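Local coordinates for endo-1,4-beta-xylanase (PDB 7AX7), which cleaves acetyl groups from acetylated xylan through its cobalt-dependent carbohydrate esterase family 4 domain, one part of a multidomain xylanase, at residues L8-G13 with V30-F35; I37-N42 with S63-D68; F98-Y103 with P117-T122. All coordinates share one frame; numbering follows the deposited sequence.

Overall arrangement
From the N terminus, interaction 1 pairs strand 4-11 with strand 33-36, closing the loop that carries helix 16-28. Interaction 2 joins the loops after strands 33-36 and 58-61, closing a span that holds helix 46-54 and strand 58-61; interaction 3 then closes the span from 98-103 to 117-122, which holds helix 108-113. The three closures run in series, without nesting or crossing, about 12 to 15 Å apart, centre to centre. Among their links are the cobalt ion, bound by Asp-12 of interaction 1 and His-66 of interaction 2; Arg-100 of interaction 3, which reaches Asp-11 and Thr-9; and the edge-to-face rings of Tyr-103 and His-66, joining interactions 2 and 3. Together they tie the sheet to the metal site.

Interaction 1: residues L8-G13 with V30-F35; sequences LTFDDG and VKATFF. With CO (cobalt (II) ion), chain B.
Phe-10 and Phe-34 sit on the same side of a parallel strand pair, the two strands of a right-handed beta-alpha-beta unit whose helix 16-28 covers these rings. The axes of segments 8-11 and 33-35 approach to 4.7 Å with directions 23° apart. Phe-10 straddles Phe-34 in the parallel ladder: its N donates to Thr-33 O (2.8 Å) and its O accepts from Phe-35 N (2.8 Å), while Thr-33 N donates to Leu-8 O.

From its CB outward, Phe-10 first meets Phe-34 CD2 at 3.5 Å; CG and CD2 then lie against Phe-34 CE2, and Phe-10 CE2, farther out, meets Ala-32 CB (3.7 Å), a methyl that touches the ring's edge in plane. The rings are nearly parallel, 16° apart, but slid so far that they barely overlap. On the reverse side, Phe-35 places CE1 near Thr-9 CB, and its CB lies against Asp-11 OD1, an oxygen also salt-bridged to Arg-100. A water joins Leu-8 O to Thr-33 OG1, which is also hydrogen-bonded to Val-182 N. Asp-12 N donates to Phe-35 O at 3.3 Å, with an N-H...O angle of 163°, while Asp-12 OD1 binds the cobalt ion at 2.1 Å.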
# COMPACT_ATOMS: atom_id res chain seq x y z
N LEU A 8 -0.93 -3.13 7.07
CA LEU A 8 0.41 -3.02 6.49
C LEU A 8 0.29 -2.82 4.99
O LEU A 8 -0.45 -3.55 4.32
CB LEU A 8 1.23 -4.27 6.79
CG LEU A 8 1.85 -4.46 8.18
CD1 LEU A 8 2.59 -5.79 8.24
CD2 LEU A 8 2.78 -3.31 8.52
N THR A 9 1.00 -1.83 4.45
CA THR A 9 0.85 -1.49 3.04
C THR A 9 2.22 -1.21 2.43
O THR A 9 3.14 -0.73 3.10
CB THR A 9 -0.09 -0.27 2.82
OG1 THR A 9 0.54 0.93 3.29
CG2 THR A 9 -1.40 -0.46 3.55
N PHE A 10 2.34 -1.51 1.13
CA PHE A 10 3.62 -1.45 0.43
C PHE A 10 3.46 -0.68 -0.87
O PHE A 10 2.58 -0.99 -1.68
CB PHE A 10 4.14 -2.87 0.15
CG PHE A 10 4.49 -3.65 1.39
CD1 PHE A 10 5.77 -3.58 1.93
CD2 PHE A 10 3.54 -4.45 2.01
CE1 PHE A 10 6.11 -4.30 3.06
CE2 PHE A 10 3.87 -5.18 3.16
CZ PHE A 10 5.16 -5.10 3.69
N ASP A 11 4.34 0.31 -1.07
CA ASP A 11 4.38 1.15 -2.26
C ASP A 11 5.52 0.75 -3.20
O ASP A 11 6.61 0.36 -2.75
CB ASP A 11 4.60 2.62 -1.89
CG ASP A 11 3.33 3.33 -1.47
OD1 ASP A 11 2.25 2.69 -1.48
OD2 ASP A 11 3.43 4.53 -1.15
N ASP A 12 5.26 0.88 -4.51
CA ASP A 12 6.27 1.01 -5.57
C ASP A 12 6.56 -0.29 -6.32
O ASP A 12 7.37 -0.29 -7.26
CB ASP A 12 7.58 1.58 -5.02
CG ASP A 12 7.45 3.04 -4.57
OD1 ASP A 12 6.35 3.64 -4.67
OD2 ASP A 12 8.46 3.60 -4.10
N GLY A 13 5.91 -1.40 -5.96
CA GLY A 13 6.10 -2.63 -6.69
C GLY A 13 5.16 -2.77 -7.89
O GLY A 13 4.55 -1.80 -8.35
N VAL A 30 -0.18 -13.54 7.08
CA VAL A 30 -0.57 -12.14 7.16
C VAL A 30 -0.87 -11.62 5.75
O VAL A 30 -0.15 -11.95 4.80
CB VAL A 30 0.53 -11.30 7.83
CG1 VAL A 30 0.27 -9.82 7.66
CG2 VAL A 30 0.64 -11.67 9.32
N LYS A 31 -1.92 -10.82 5.63
CA LYS A 31 -2.23 -10.16 4.38
C LYS A 31 -1.80 -8.70 4.44
O LYS A 31 -1.69 -8.11 5.52
CB LYS A 31 -3.73 -10.26 4.07
CG LYS A 31 -4.18 -11.67 3.71
CD LYS A 31 -5.70 -11.77 3.59
CE LYS A 31 -6.39 -11.58 4.94
NZ LYS A 31 -7.85 -11.72 4.77
N ALA A 32 -1.52 -8.12 3.27
CA ALA A 32 -1.11 -6.73 3.15
C ALA A 32 -1.74 -6.14 1.90
O ALA A 32 -2.41 -6.84 1.13
CB ALA A 32 0.42 -6.59 3.10
N THR A 33 -1.53 -4.85 1.70
CA THR A 33 -2.03 -4.13 0.53
C THR A 33 -0.84 -3.56 -0.23
O THR A 33 0.04 -2.94 0.37
CB THR A 33 -2.99 -3.00 0.95
OG1 THR A 33 -4.01 -3.53 1.79
CG2 THR A 33 -3.64 -2.32 -0.27
N PHE A 34 -0.82 -3.77 -1.54
CA PHE A 34 0.27 -3.32 -2.40
C PHE A 34 -0.26 -2.28 -3.37
O PHE A 34 -1.08 -2.61 -4.25
CB PHE A 34 0.91 -4.50 -3.14
CG PHE A 34 1.59 -5.47 -2.24
CD1 PHE A 34 0.88 -6.51 -1.64
CD2 PHE A 34 2.95 -5.34 -1.97
CE1 PHE A 34 1.52 -7.41 -0.79
CE2 PHE A 34 3.60 -6.24 -1.13
CZ PHE A 34 2.88 -7.27 -0.53
N PHE A 35 0.20 -1.05 -3.21
CA PHE A 35 -0.12 0.04 -4.12
C PHE A 35 0.89 -0.00 -5.27
O PHE A 35 2.07 0.32 -5.09
CB PHE A 35 -0.09 1.38 -3.38
CG PHE A 35 -1.22 1.54 -2.39
CD1 PHE A 35 -1.17 0.92 -1.15
CD2 PHE A 35 -2.33 2.31 -2.70
CE1 PHE A 35 -2.21 1.06 -0.23
CE2 PHE A 35 -3.39 2.45 -1.79
CZ PHE A 35 -3.33 1.82 -0.55
CO CO B . 5.96 5.69 -4.19
O HOH W 1 -3.08 -3.77 4.33
O HOH W 2 -2.05 -5.91 6.83

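Interaction 2: residues I37-N42 with S63-D68. With CO (cobalt (II) ion), chain B.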
# COMPACT_ATOMS: atom_id res chain seq x y z
N ILE A 37 2.70 0.56 -9.00
CA ILE A 37 2.99 1.47 -10.09
C ILE A 37 2.59 0.78 -11.39
O ILE A 37 3.05 -0.32 -11.69
CB ILE A 37 4.48 1.85 -10.09
CG1 ILE A 37 4.83 2.55 -8.77
CG2 ILE A 37 4.82 2.72 -11.31
CD1 ILE A 37 6.31 2.88 -8.60
N GLY A 38 1.72 1.44 -12.17
CA GLY A 38 1.16 0.79 -13.35
C GLY A 38 2.20 0.31 -14.34
O GLY A 38 2.05 -0.76 -14.93
N GLN A 39 3.26 1.10 -14.56
CA GLN A 39 4.26 0.65 -15.53
C GLN A 39 5.08 -0.53 -15.03
O GLN A 39 5.79 -1.15 -15.83
CB GLN A 39 5.17 1.82 -15.96
CG GLN A 39 6.13 2.31 -14.90
CD GLN A 39 6.79 3.64 -15.28
OE1 GLN A 39 6.54 4.18 -16.36
NE2 GLN A 39 7.62 4.16 -14.40
N ASN A 40 4.99 -0.87 -13.74
CA ASN A 40 5.59 -2.09 -13.23
C ASN A 40 4.69 -3.31 -13.40
O ASN A 40 5.10 -4.41 -13.01
CB ASN A 40 5.96 -1.93 -11.75
CG ASN A 40 7.12 -0.96 -11.52
OD1 ASN A 40 7.78 -0.52 -12.46
ND2 ASN A 40 7.39 -0.64 -10.26
N VAL A 41 3.49 -3.15 -13.95
CA VAL A 41 2.59 -4.27 -14.21
C VAL A 41 2.87 -4.75 -15.64
O VAL A 41 2.45 -4.12 -16.61
CB VAL A 41 1.11 -3.87 -14.03
CG1 VAL A 41 0.19 -5.01 -14.48
CG2 VAL A 41 0.83 -3.49 -12.59
N ASN A 42 3.58 -5.86 -15.76
CA ASN A 42 3.99 -6.37 -17.07
C ASN A 42 4.28 -7.86 -16.96
O ASN A 42 4.11 -8.47 -15.90
CB ASN A 42 5.20 -5.58 -17.59
CG ASN A 42 6.32 -5.56 -16.57
OD1 ASN A 42 6.88 -6.60 -16.23
ND2 ASN A 42 6.65 -4.37 -16.06
N SER A 63 -0.53 5.13 -9.19
CA SER A 63 -0.38 5.82 -10.48
C SER A 63 0.31 4.94 -11.52
O SER A 63 0.69 3.80 -11.21
CB SER A 63 0.38 7.15 -10.32
OG SER A 63 1.79 6.97 -10.38
N TYR A 64 0.44 5.43 -12.76
CA TYR A 64 1.08 4.64 -13.81
C TYR A 64 2.58 4.90 -13.94
O TYR A 64 3.36 3.94 -14.06
CB TYR A 64 0.39 4.90 -15.17
CG TYR A 64 0.74 3.81 -16.16
CD1 TYR A 64 0.05 2.61 -16.16
CD2 TYR A 64 1.80 3.96 -17.05
CE1 TYR A 64 0.37 1.59 -17.04
CE2 TYR A 64 2.13 2.95 -17.93
CZ TYR A 64 1.41 1.76 -17.92
OH TYR A 64 1.73 0.74 -18.79
N THR A 65 3.03 6.16 -13.90
CA THR A 65 4.44 6.51 -14.08
C THR A 65 5.12 6.96 -12.80
O THR A 65 6.33 7.23 -12.82
CB THR A 65 4.61 7.61 -15.14
OG1 THR A 65 3.93 8.80 -14.71
CG2 THR A 65 4.05 7.18 -16.48
N HIS A 66 4.39 7.06 -11.69
CA HIS A 66 4.97 7.45 -10.41
C HIS A 66 5.70 8.80 -10.50
O HIS A 66 6.85 8.94 -10.07
CB HIS A 66 5.90 6.36 -9.86
CG HIS A 66 6.17 6.48 -8.40
ND1 HIS A 66 7.25 7.18 -7.89
CD2 HIS A 66 5.48 6.03 -7.32
CE1 HIS A 66 7.23 7.13 -6.57
NE2 HIS A 66 6.16 6.44 -6.20
N GLN A 67 5.04 9.78 -11.09
CA GLN A 67 5.56 11.14 -11.07
C GLN A 67 4.78 11.97 -10.06
O GLN A 67 3.74 11.55 -9.55
CB GLN A 67 5.50 11.77 -12.46
CG GLN A 67 6.37 11.06 -13.49
CD GLN A 67 6.21 11.63 -14.89
OE1 GLN A 67 7.07 12.36 -15.38
NE2 GLN A 67 5.08 11.32 -15.54
N ASP A 68 5.31 13.16 -9.75
CA ASP A 68 4.61 14.11 -8.90
C ASP A 68 3.38 14.61 -9.64
O ASP A 68 3.49 15.39 -10.60
CB ASP A 68 5.54 15.26 -8.52
CG ASP A 68 4.90 16.23 -7.54
OD1 ASP A 68 3.66 16.31 -7.49
OD2 ASP A 68 5.64 16.92 -6.82
CO CO B . 5.96 5.69 -4.19
O HOH W 3 1.54 -1.99 -17.81
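Tyr-64 lays one face of its ring over the backbone of Gly-38 and Gln-39: Gln-39 N stands 3.7 Å above the ring centre, and Gly-38 C lies toward the rim. With CG anti to the backbone N (chi1 -163°), the ring folds back over the short 3-10 turn 38-40 although its CB points away from it. Gly-38 CA, without a side chain, lies 3.5 Å from Tyr-64 CD1. Two backbone bonds fix the register, each on a carbonyl lone pair: Gly-38 N to Ser-63 O (2.7 Å) and Gln-39 N to Tyr-64 O (2.9 Å). One water bridges Tyr-64 OH to both Gly-38 O and Val-41 O.

Ile-37 packs its CD1 against His-66 CD2 at 3.5 Å, while His-66 NE2 binds the cobalt ion at 2.2 Å; the isoleucine contact probably helps position this metal ligand, whose fellow ligands include His-62 and Asp-12. Ser-63 OG accepts from His-66 N (2.9 Å), an ST motif that ties down the backbone of the ligand. The contact joins the loops following strands 33-36 and 58-61, with helix 74-92 packing on Tyr-64 through Trp-83 and Thr-84.

Interaction 3: residues F98-Y103 with P117-T122. With ACT (acetate ion), chain C.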
# COMPACT_ATOMS: atom_id res chain seq x y z
N PHE A 98 -8.39 1.59 -4.01
CA PHE A 98 -7.72 2.67 -3.30
C PHE A 98 -6.58 3.22 -4.14
O PHE A 98 -6.01 2.52 -4.99
CB PHE A 98 -7.22 2.18 -1.94
CG PHE A 98 -8.33 1.80 -1.02
CD1 PHE A 98 -9.00 2.78 -0.29
CD2 PHE A 98 -8.75 0.48 -0.92
CE1 PHE A 98 -10.06 2.43 0.56
CE2 PHE A 98 -9.79 0.11 -0.07
CZ PHE A 98 -10.45 1.09 0.67
N PHE A 99 -6.26 4.48 -3.90
CA PHE A 99 -5.16 5.20 -4.53
C PHE A 99 -4.26 5.78 -3.45
O PHE A 99 -4.74 6.33 -2.45
CB PHE A 99 -5.70 6.32 -5.43
CG PHE A 99 -4.66 7.32 -5.86
CD1 PHE A 99 -3.67 6.98 -6.76
CD2 PHE A 99 -4.71 8.64 -5.39
CE1 PHE A 99 -2.73 7.91 -7.19
CE2 PHE A 99 -3.77 9.58 -5.80
CZ PHE A 99 -2.77 9.21 -6.70
N ARG A 100 -2.95 5.67 -3.65
CA ARG A 100 -2.00 6.40 -2.81
C ARG A 100 -1.15 7.31 -3.68
O ARG A 100 -0.49 6.83 -4.62
CB ARG A 100 -1.12 5.45 -2.00
CG ARG A 100 -0.11 6.18 -1.14
CD ARG A 100 0.71 5.15 -0.37
NE ARG A 100 0.12 4.83 0.92
CZ ARG A 100 0.21 3.64 1.51
NH1 ARG A 100 0.86 2.64 0.93
NH2 ARG A 100 -0.35 3.46 2.69
N PRO A 101 -1.14 8.61 -3.43
CA PRO A 101 -0.43 9.55 -4.32
C PRO A 101 1.08 9.38 -4.22
O PRO A 101 1.64 9.29 -3.11
CB PRO A 101 -0.88 10.92 -3.80
CG PRO A 101 -1.30 10.70 -2.39
CD PRO A 101 -1.90 9.31 -2.38
N PRO A 102 1.78 9.35 -5.36
CA PRO A 102 3.25 9.32 -5.32
C PRO A 102 3.80 10.50 -4.53
O PRO A 102 3.35 11.63 -4.69
CB PRO A 102 3.64 9.40 -6.80
CG PRO A 102 2.43 8.88 -7.55
CD PRO A 102 1.25 9.34 -6.73
N TYR A 103 4.78 10.21 -3.68
CA TYR A 103 5.42 11.20 -2.81
C TYR A 103 4.45 11.84 -1.83
O TYR A 103 4.80 12.82 -1.17
CB TYR A 103 6.13 12.29 -3.64
CG TYR A 103 6.96 11.66 -4.73
CD1 TYR A 103 8.17 11.03 -4.44
CD2 TYR A 103 6.52 11.65 -6.05
CE1 TYR A 103 8.92 10.43 -5.43
CE2 TYR A 103 7.28 11.06 -7.06
CZ TYR A 103 8.47 10.45 -6.74
OH TYR A 103 9.22 9.85 -7.73
N PRO A 117 -10.80 6.58 -3.12
CA PRO A 117 -10.34 7.15 -1.84
C PRO A 117 -8.82 7.26 -1.81
O PRO A 117 -8.10 6.35 -2.24
CB PRO A 117 -10.85 6.15 -0.79
CG PRO A 117 -11.96 5.39 -1.49
CD PRO A 117 -11.57 5.33 -2.93
N PHE A 118 -8.34 8.39 -1.29
CA PHE A 118 -6.92 8.64 -1.11
C PHE A 118 -6.43 8.02 0.21
O PHE A 118 -7.05 8.22 1.26
CB PHE A 118 -6.64 10.15 -1.09
CG PHE A 118 -6.70 10.82 -2.45
CD1 PHE A 118 -7.85 10.74 -3.23
CD2 PHE A 118 -5.61 11.55 -2.93
CE1 PHE A 118 -7.91 11.37 -4.47
CE2 PHE A 118 -5.66 12.18 -4.16
CZ PHE A 118 -6.82 12.09 -4.93
N ILE A 119 -5.30 7.33 0.16
CA ILE A 119 -4.70 6.72 1.33
C ILE A 119 -3.32 7.34 1.57
O ILE A 119 -2.52 7.45 0.64
CB ILE A 119 -4.58 5.19 1.19
CG1 ILE A 119 -5.98 4.58 1.01
CG2 ILE A 119 -3.85 4.61 2.39
CD1 ILE A 119 -6.95 4.90 2.14
N GLN A 120 -3.07 7.76 2.81
CA GLN A 120 -1.71 8.11 3.18
C GLN A 120 -1.15 7.06 4.15
O GLN A 120 -0.46 6.13 3.72
CB GLN A 120 -1.66 9.50 3.81
CG GLN A 120 -0.27 9.92 4.24
CD GLN A 120 -0.24 11.32 4.82
OE1 GLN A 120 -0.91 12.22 4.33
NE2 GLN A 120 0.54 11.49 5.88
N GLY A 121 -1.46 7.18 5.44
CA GLY A 121 -0.91 6.26 6.43
C GLY A 121 0.36 6.83 7.04
O GLY A 121 0.87 7.88 6.65
N THR A 122 0.90 6.12 8.03
CA THR A 122 2.09 6.60 8.73
C THR A 122 3.34 6.10 8.02
O THR A 122 3.49 4.89 7.81
CB THR A 122 2.09 6.15 10.19
OG1 THR A 122 0.88 6.61 10.82
CG2 THR A 122 3.30 6.73 10.93
C ACT C . 5.47 7.03 -2.09
O ACT C . 5.56 5.78 -1.97
OXT ACT C . 5.64 7.74 -3.11
CH3 ACT C . 5.06 7.79 -0.78
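Beside the metal site of this NodB-type deacetylase domain, the loop carrying Arg-100 is bridged to strand 118-123, and Phe-99 and Phe-118 form the single beta bridge between them. Phe-99 N donates to Pro-117 O (3.1 Å), and Phe-99 O accepts from Ile-119 N (2.9 Å). The Phe-99 and Phe-118 side chains point the same way and make a T-shaped stack: the edge of Phe-99 meets the face of Phe-118, with planes at 85° and centroids 5.1 Å apart. Phe-99 CD2 sits over the centre of that face. Alongside, Phe-98 CD1 packs on Ile-119 CG1 (3.7 Å) and against the Pro-117 ring.

Arg-100 leaves the backbone extended, then bends at chi3 (-90°), which turns its guanidinium to Gln-120 O. NH2 donates to that oxygen at 2.9 Å and NE adds a weak bond; the oxygen lies near the guanidinium's edge but 23° out of its plane. NH2 also bonds Thr-9 OG1, NH1 makes a salt bridge with Asp-11, and Phe-35 provides a cation-pi contact. Farther along the loop, Tyr-103 N donates to acetate OXT at 2.7 Å in a nearly straight bond; the ion probably came from the crystallisation liquor.

The buried guanidinium is thus held by a carbonyl, a hydroxyl and a carboxylate. Its charge is probably balanced in part by Asp-11, and the several bonds should restrict its rotation.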